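Local atomic coordinates of CBS domain protein (Sulfolobus tokodaii, PDB entry 2EF7), a protein that is of unknown function but carries a tandem pair of CBS domains, modules that in many relatives bind adenosine nucleotides and serve as regulatory sensors. Residues 36-48 / 102-114. Sequence-based numbering, arbitrary orientation.
Sequences GSVIVVDGNKPVG and PVVDDKGNLKGII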
ATOM      1  N   GLY A  36       2.015  -5.046 -19.184  1.00 25.98           N
ATOM      2  CA  GLY A  36       2.567  -3.747 -19.540  1.00 26.77           C
ATOM      3  C   GLY A  36       4.055  -3.668 -19.845  1.00 28.07           C
ATOM      4  O   GLY A  36       4.587  -2.572 -20.079  1.00 23.20           O
ATOM      5  N   SER A  37       4.732  -4.814 -19.840  1.00 21.62           N
ATOM      6  CA  SER A  37       6.162  -4.857 -20.126  1.00 22.31           C
ATOM      7  C   SER A  37       6.661  -6.297 -20.241  1.00 26.39           C
ATOM      8  O   SER A  37       6.019  -7.232 -19.774  1.00 26.34           O
ATOM      9  CB  SER A  37       6.950  -4.149 -19.012  1.00 18.07           C
ATOM     10  OG  SER A  37       6.787  -4.832 -17.779  1.00 28.17           O
ATOM     11  N   VAL A  38       7.811  -6.469 -20.873  1.00 25.29           N
ATOM     12  CA  VAL A  38       8.399  -7.787 -21.007  1.00 23.12           C
ATOM     13  C   VAL A  38       9.896  -7.656 -20.809  1.00 24.28           C
ATOM     14  O   VAL A  38      10.477  -6.598 -21.029  1.00 23.65           O
ATOM     15  CB  VAL A  38       8.140  -8.415 -22.406  1.00 28.72           C
ATOM     16  CG1 VAL A  38       6.654  -8.674 -22.600  1.00 29.55           C
ATOM     17  CG2 VAL A  38       8.671  -7.495 -23.501  1.00 31.17           C
ATOM     18  N   ILE A  39      10.516  -8.738 -20.377  1.00 19.57           N
ATOM     19  CA  ILE A  39      11.955  -8.752 -20.193  1.00 23.54           C
ATOM     20  C   ILE A  39      12.557  -9.149 -21.529  1.00 18.75           C
ATOM     21  O   ILE A  39      12.045 -10.042 -22.195  1.00 25.96           O
ATOM     22  CB  ILE A  39      12.363  -9.811 -19.160  1.00 23.34           C
ATOM     23  CG1 ILE A  39      11.700  -9.498 -17.823  1.00 25.87           C
ATOM     24  CG2 ILE A  39      13.890  -9.871 -19.043  1.00 20.57           C
ATOM     25  CD1 ILE A  39      12.085  -8.131 -17.260  1.00 27.37           C
ATOM     26  N   VAL A  40      13.623  -8.475 -21.942  1.00 23.47           N
ATOM     27  CA  VAL A  40      14.275  -8.851 -23.185  1.00 18.34           C
ATOM     28  C   VAL A  40      15.446  -9.753 -22.778  1.00 26.16           C
ATOM     29  O   VAL A  40      16.225  -9.395 -21.884  1.00 21.75           O
ATOM     30  CB  VAL A  40      14.822  -7.639 -23.945  1.00 22.14           C
ATOM     31  CG1 VAL A  40      15.446  -8.105 -25.248  1.00 20.20           C
ATOM     32  CG2 VAL A  40      13.689  -6.610 -24.199  1.00 22.36           C
ATOM     33  N   VAL A  41      15.549 -10.929 -23.395  1.00 22.96           N
ATOM     34  CA  VAL A  41      16.634 -11.842 -23.072  1.00 23.74           C
ATOM     35  C   VAL A  41      17.518 -12.143 -24.261  1.00 31.67           C
ATOM     36  O   VAL A  41      17.113 -12.018 -25.422  1.00 24.61           O
ATOM     37  CB  VAL A  41      16.141 -13.204 -22.504  1.00 24.52           C
ATOM     38  CG1 VAL A  41      15.371 -12.989 -21.211  1.00 18.65           C
ATOM     39  CG2 VAL A  41      15.292 -13.932 -23.525  1.00 19.06           C
ATOM     40  N   ASP A  42      18.746 -12.527 -23.936  1.00 29.75           N
ATOM     41  CA  ASP A  42      19.764 -12.894 -24.899  1.00 28.72           C
ATOM     42  C   ASP A  42      20.093 -14.298 -24.417  1.00 33.71           C
ATOM     43  O   ASP A  42      20.787 -14.455 -23.422  1.00 28.92           O
ATOM     44  CB  ASP A  42      20.982 -11.981 -24.739  1.00 35.67           C
ATOM     45  CG  ASP A  42      22.062 -12.249 -25.777  1.00 39.33           C
ATOM     46  OD1 ASP A  42      22.252 -13.420 -26.165  1.00 35.08           O
ATOM     47  OD2 ASP A  42      22.736 -11.284 -26.194  1.00 45.88           O
ATOM     48  N   GLY A  43      19.564 -15.311 -25.096  1.00 34.03           N
ATOM     49  CA  GLY A  43      19.810 -16.680 -24.681  1.00 38.37           C
ATOM     50  C   GLY A  43      19.426 -16.926 -23.225  1.00 41.76           C
ATOM     51  O   GLY A  43      20.234 -17.432 -22.440  1.00 43.50           O
ATOM     52  N   ASN A  44      18.195 -16.563 -22.868  1.00 38.52           N
ATOM     53  CA  ASN A  44      17.666 -16.726 -21.509  1.00 32.13           C
ATOM     54  C   ASN A  44      18.183 -15.718 -20.481  1.00 33.09           C
ATOM     55  O   ASN A  44      17.689 -15.663 -19.352  1.00 32.36           O
ATOM     56  CB  ASN A  44      17.934 -18.135 -20.986  1.00 41.78           C
ATOM     57  CG  ASN A  44      17.367 -19.207 -21.886  1.00 53.77           C
ATOM     58  OD1 ASN A  44      16.206 -19.139 -22.294  1.00 50.66           O
ATOM     59  ND2 ASN A  44      18.183 -20.213 -22.196  1.00 57.87           N
ATOM     60  N   LYS A  45      19.171 -14.917 -20.854  1.00 24.57           N
ATOM     61  CA  LYS A  45      19.711 -13.946 -19.913  1.00 30.15           C
ATOM     62  C   LYS A  45      19.146 -12.556 -20.167  1.00 24.89           C
ATOM     63  O   LYS A  45      19.165 -12.077 -21.294  1.00 24.10           O
ATOM     64  CB  LYS A  45      21.237 -13.941 -20.001  1.00 30.74           C
ATOM     65  CG  LYS A  45      21.839 -15.312 -19.663  1.00 37.53           C
ATOM     66  CD  LYS A  45      23.354 -15.309 -19.746  1.00 46.62           C
ATOM     67  CE  LYS A  45      23.956 -16.614 -19.210  1.00 47.16           C
ATOM     68  NZ  LYS A  45      23.425 -17.818 -19.902  1.00 49.04           N
ATOM     69  N   PRO A  46      18.637 -11.893 -19.110  1.00 25.53           N
ATOM     70  CA  PRO A  46      18.048 -10.547 -19.168  1.00 23.74           C
ATOM     71  C   PRO A  46      19.026  -9.488 -19.668  1.00 26.63           C
ATOM     72  O   PRO A  46      20.110  -9.346 -19.112  1.00 26.30           O
ATOM     73  CB  PRO A  46      17.650 -10.268 -17.715  1.00 20.99           C
ATOM     74  CG  PRO A  46      17.542 -11.620 -17.088  1.00 29.43           C
ATOM     75  CD  PRO A  46      18.671 -12.385 -17.722  1.00 24.49           C
ATOM     76  N   VAL A  47      18.647  -8.743 -20.707  1.00 25.20           N
ATOM     77  CA  VAL A  47      19.502  -7.675 -21.230  1.00 21.04           C
ATOM     78  C   VAL A  47      18.757  -6.347 -21.250  1.00 25.14           C
ATOM     79  O   VAL A  47      19.315  -5.309 -21.602  1.00 28.96           O
ATOM     80  CB  VAL A  47      20.014  -7.973 -22.647  1.00 19.07           C
ATOM     81  CG1 VAL A  47      21.098  -9.035 -22.593  1.00 26.02           C
ATOM     82  CG2 VAL A  47      18.867  -8.426 -23.528  1.00 22.56           C
ATOM     83  N   GLY A  48      17.492  -6.373 -20.862  1.00 25.71           N
ATOM     84  CA  GLY A  48      16.728  -5.143 -20.850  1.00 25.77           C
ATOM     85  C   GLY A  48      15.255  -5.359 -20.584  1.00 23.94           C
ATOM     86  O   GLY A  48      14.828  -6.450 -20.196  1.00 22.60           O
ATOM     87  N   PRO A 102      15.220  -8.023 -12.422  1.00 27.33           N
ATOM     88  CA  PRO A 102      15.049  -9.346 -13.023  1.00 23.23           C
ATOM     89  C   PRO A 102      15.786 -10.303 -12.079  1.00 26.51           C
ATOM     90  O   PRO A 102      16.805  -9.928 -11.489  1.00 20.98           O
ATOM     91  CB  PRO A 102      15.780  -9.214 -14.352  1.00 24.47           C
ATOM     92  CG  PRO A 102      15.604  -7.784 -14.690  1.00 28.29           C
ATOM     93  CD  PRO A 102      15.835  -7.089 -13.379  1.00 27.29           C
ATOM     94  N   VAL A 103      15.283 -11.520 -11.919  1.00 21.55           N
ATOM     95  CA  VAL A 103      15.945 -12.481 -11.042  1.00 20.98           C
ATOM     96  C   VAL A 103      16.458 -13.622 -11.916  1.00 25.97           C
ATOM     97  O   VAL A 103      15.735 -14.115 -12.786  1.00 25.94           O
ATOM     98  CB  VAL A 103      14.972 -13.053  -9.975  1.00 21.57           C
ATOM     99  CG1 VAL A 103      15.728 -13.993  -9.024  1.00 19.33           C
ATOM    100  CG2 VAL A 103      14.322 -11.916  -9.185  1.00 29.20           C
ATOM    101  N   VAL A 104      17.707 -14.025 -11.706  1.00 26.09           N
ATOM    102  CA  VAL A 104      18.293 -15.117 -12.483  1.00 22.80           C
ATOM    103  C   VAL A 104      18.761 -16.257 -11.587  1.00 28.94           C
ATOM    104  O   VAL A 104      18.871 -16.097 -10.368  1.00 24.66           O
ATOM    105  CB  VAL A 104      19.516 -14.640 -13.301  1.00 25.17           C
ATOM    106  CG1 VAL A 104      19.083 -13.622 -14.357  1.00 16.66           C
ATOM    107  CG2 VAL A 104      20.570 -14.051 -12.371  1.00 25.97           C
ATOM    108  N   ASP A 105      19.027 -17.416 -12.179  1.00 30.50           N
ATOM    109  CA  ASP A 105      19.525 -18.531 -11.391  1.00 31.81           C
ATOM    110  C   ASP A 105      21.043 -18.434 -11.421  1.00 29.94           C
ATOM    111  O   ASP A 105      21.587 -17.485 -11.983  1.00 29.14           O
ATOM    112  CB  ASP A 105      19.022 -19.874 -11.950  1.00 34.52           C
ATOM    113  CG  ASP A 105      19.413 -20.104 -13.401  1.00 28.58           C
ATOM    114  OD1 ASP A 105      18.798 -20.987 -14.030  1.00 38.02           O
ATOM    115  OD2 ASP A 105      20.332 -19.427 -13.909  1.00 30.36           O
ATOM    116  N   ASP A 106      21.725 -19.399 -10.812  1.00 34.65           N
ATOM    117  CA  ASP A 106      23.184 -19.412 -10.758  1.00 34.39           C
ATOM    118  C   ASP A 106      23.866 -19.381 -12.128  1.00 34.55           C
ATOM    119  O   ASP A 106      25.030 -18.993 -12.245  1.00 32.92           O
ATOM    120  CB  ASP A 106      23.658 -20.638  -9.967  1.00 44.71           C
ATOM    121  CG  ASP A 106      23.129 -21.954 -10.545  1.00 55.47           C
ATOM    122  OD1 ASP A 106      21.894 -22.162 -10.562  1.00 59.11           O
ATOM    123  OD2 ASP A 106      23.955 -22.783 -10.985  1.00 64.92           O
ATOM    124  N   LYS A 107      23.152 -19.792 -13.169  1.00 33.45           N
ATOM    125  CA  LYS A 107      23.734 -19.788 -14.506  1.00 36.29           C
ATOM    126  C   LYS A 107      23.414 -18.500 -15.273  1.00 38.49           C
ATOM    127  O   LYS A 107      23.830 -18.330 -16.423  1.00 33.77           O
ATOM    128  CB  LYS A 107      23.253 -21.013 -15.289  1.00 45.16           C
ATOM    129  CG  LYS A 107      23.812 -22.344 -14.771  1.00 54.49           C
ATOM    130  CD  LYS A 107      25.325 -22.412 -14.949  1.00 61.99           C
ATOM    131  CE  LYS A 107      25.912 -23.743 -14.475  1.00 66.60           C
ATOM    132  NZ  LYS A 107      25.909 -23.895 -12.991  1.00 67.20           N
ATOM    133  N   GLY A 108      22.669 -17.601 -14.629  1.00 34.66           N
ATOM    134  CA  GLY A 108      22.325 -16.330 -15.250  1.00 31.36           C
ATOM    135  C   GLY A 108      21.011 -16.270 -16.010  1.00 30.71           C
ATOM    136  O   GLY A 108      20.670 -15.222 -16.557  1.00 30.61           O
ATOM    137  N   ASN A 109      20.271 -17.379 -16.030  1.00 28.10           N
ATOM    138  CA  ASN A 109      18.998 -17.460 -16.735  1.00 30.72           C
ATOM    139  C   ASN A 109      17.835 -16.847 -15.974  1.00 33.69           C
ATOM    140  O   ASN A 109      17.721 -16.998 -14.757  1.00 25.90           O
ATOM    141  CB  ASN A 109      18.677 -18.919 -17.063  1.00 35.69           C
ATOM    142  CG  ASN A 109      19.711 -19.546 -17.979  1.00 40.63           C
ATOM    143  OD1 ASN A 109      20.021 -19.013 -19.046  1.00 43.16           O
ATOM    144  ND2 ASN A 109      20.251 -20.683 -17.565  1.00 49.76           N
ATOM    145  N   LEU A 110      16.961 -16.169 -16.713  1.00 26.99           N
ATOM    146  CA  LEU A 110      15.791 -15.506 -16.144  1.00 26.90           C
ATOM    147  C   LEU A 110      14.864 -16.485 -15.417  1.00 29.93           C
ATOM    148  O   LEU A 110      14.520 -17.540 -15.957  1.00 27.52           O
ATOM    149  CB  LEU A 110      15.022 -14.787 -17.257  1.00 27.24           C
ATOM    150  CG  LEU A 110      13.794 -13.950 -16.893  1.00 27.82           C
ATOM    151  CD1 LEU A 110      14.174 -12.812 -15.933  1.00 19.86           C
ATOM    152  CD2 LEU A 110      13.205 -13.383 -18.181  1.00 24.66           C
ATOM    153  N   LYS A 111      14.478 -16.134 -14.189  1.00 24.82           N
ATOM    154  CA  LYS A 111      13.589 -16.973 -13.376  1.00 23.55           C
ATOM    155  C   LYS A 111      12.373 -16.207 -12.865  1.00 25.80           C
ATOM    156  O   LYS A 111      11.340 -16.803 -12.571  1.00 27.25           O
ATOM    157  CB  LYS A 111      14.347 -17.558 -12.173  1.00 28.09           C
ATOM    158  CG  LYS A 111      15.359 -18.647 -12.521  1.00 36.17           C
ATOM    159  CD  LYS A 111      14.649 -19.919 -12.951  1.00 44.01           C
ATOM    160  CE  LYS A 111      15.608 -20.907 -13.581  1.00 55.29           C
ATOM    161  NZ  LYS A 111      14.901 -22.142 -14.020  1.00 55.62           N
ATOM    162  N   GLY A 112      12.499 -14.891 -12.740  1.00 23.32           N
ATOM    163  CA  GLY A 112      11.391 -14.088 -12.258  1.00 22.50           C
ATOM    164  C   GLY A 112      11.727 -12.612 -12.131  1.00 22.03           C
ATOM    165  O   GLY A 112      12.761 -12.153 -12.627  1.00 25.66           O
ATOM    166  N   ILE A 113      10.844 -11.880 -11.454  1.00 25.75           N
ATOM    167  CA  ILE A 113      10.987 -10.446 -11.219  1.00 26.27           C
ATOM    168  C   ILE A 113      10.623 -10.171  -9.763  1.00 30.51           C
ATOM    169  O   ILE A 113       9.605 -10.668  -9.286  1.00 25.34           O
ATOM    170  CB  ILE A 113      10.008  -9.625 -12.110  1.00 30.54           C
ATOM    171  CG1 ILE A 113      10.397  -9.758 -13.575  1.00 35.21           C
ATOM    172  CG2 ILE A 113      10.007  -8.160 -11.686  1.00 32.15           C
ATOM    173  CD1 ILE A 113      11.788  -9.268 -13.873  1.00 49.78           C
ATOM    174  N   ILE A 114      11.458  -9.394  -9.070  1.00 25.98           N
ATOM    175  CA  ILE A 114      11.224  -9.038  -7.668  1.00 27.39           C
ATOM    176  C   ILE A 114      11.096  -7.518  -7.585  1.00 28.27           C
ATOM    177  O   ILE A 114      11.878  -6.795  -8.195  1.00 26.79           O
ATOM    178  CB  ILE A 114      12.399  -9.509  -6.738  1.00 28.47           C
ATOM    179  CG1 ILE A 114      12.068  -9.214  -5.274  1.00 31.44           C
ATOM    180  CG2 ILE A 114      13.695  -8.802  -7.091  1.00 21.91           C
ATOM    181  CD1 ILE A 114      11.539 -10.397  -4.522  1.00 28.03           C
TER
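Leu110 and Pro46 meet at the centre of a Bateman-type interface, where the β-hairpins of two tandem CBS domains pack against each other through their side chains. Strands 37-42 and 110-114 run roughly antiparallel with axes 9.8 Å apart, a spacing filled by side chains. The two branches of Leu110 divide the work: CD1 lies 3.8 Å from Pro46 CG, while CD2 rests against both Ile39 CG2 and Val41 CG1. Its CG stands opposite the backbone N (chi1 -177°), which sends this fork into the first hairpin. Val41 crosses it almost perpendicularly; Ser16 of strand 16-18, which borders strand 37-42, also touches Leu110. Further along, Ile39 and Ile113 meet tip to tip, CD1 to CD1 at 3.6 Å. On the other flank, Val104 CG1 sits 3.6 Å from Pro46 CD, and Pro102 CB adjoins the same proline ring. At the turns, carbonyls meet side chains: Lys45 places CG 3.3 Å from Gly108 O and CE 3.3 Å from Lys107 O. Asn109 OD1 abuts Asn44 CB at 3.0 Å, the amide planes turned 84° to each other. Asp105 OD2 braces its loop in an Asx turn, accepting from Lys107 N and Asn109 N on opposite carboxylate faces. One hydrogen bond joins the hairpins: Leu110 N donates to Asn44 O over 2.8 Å, with 165° at the hydrogen.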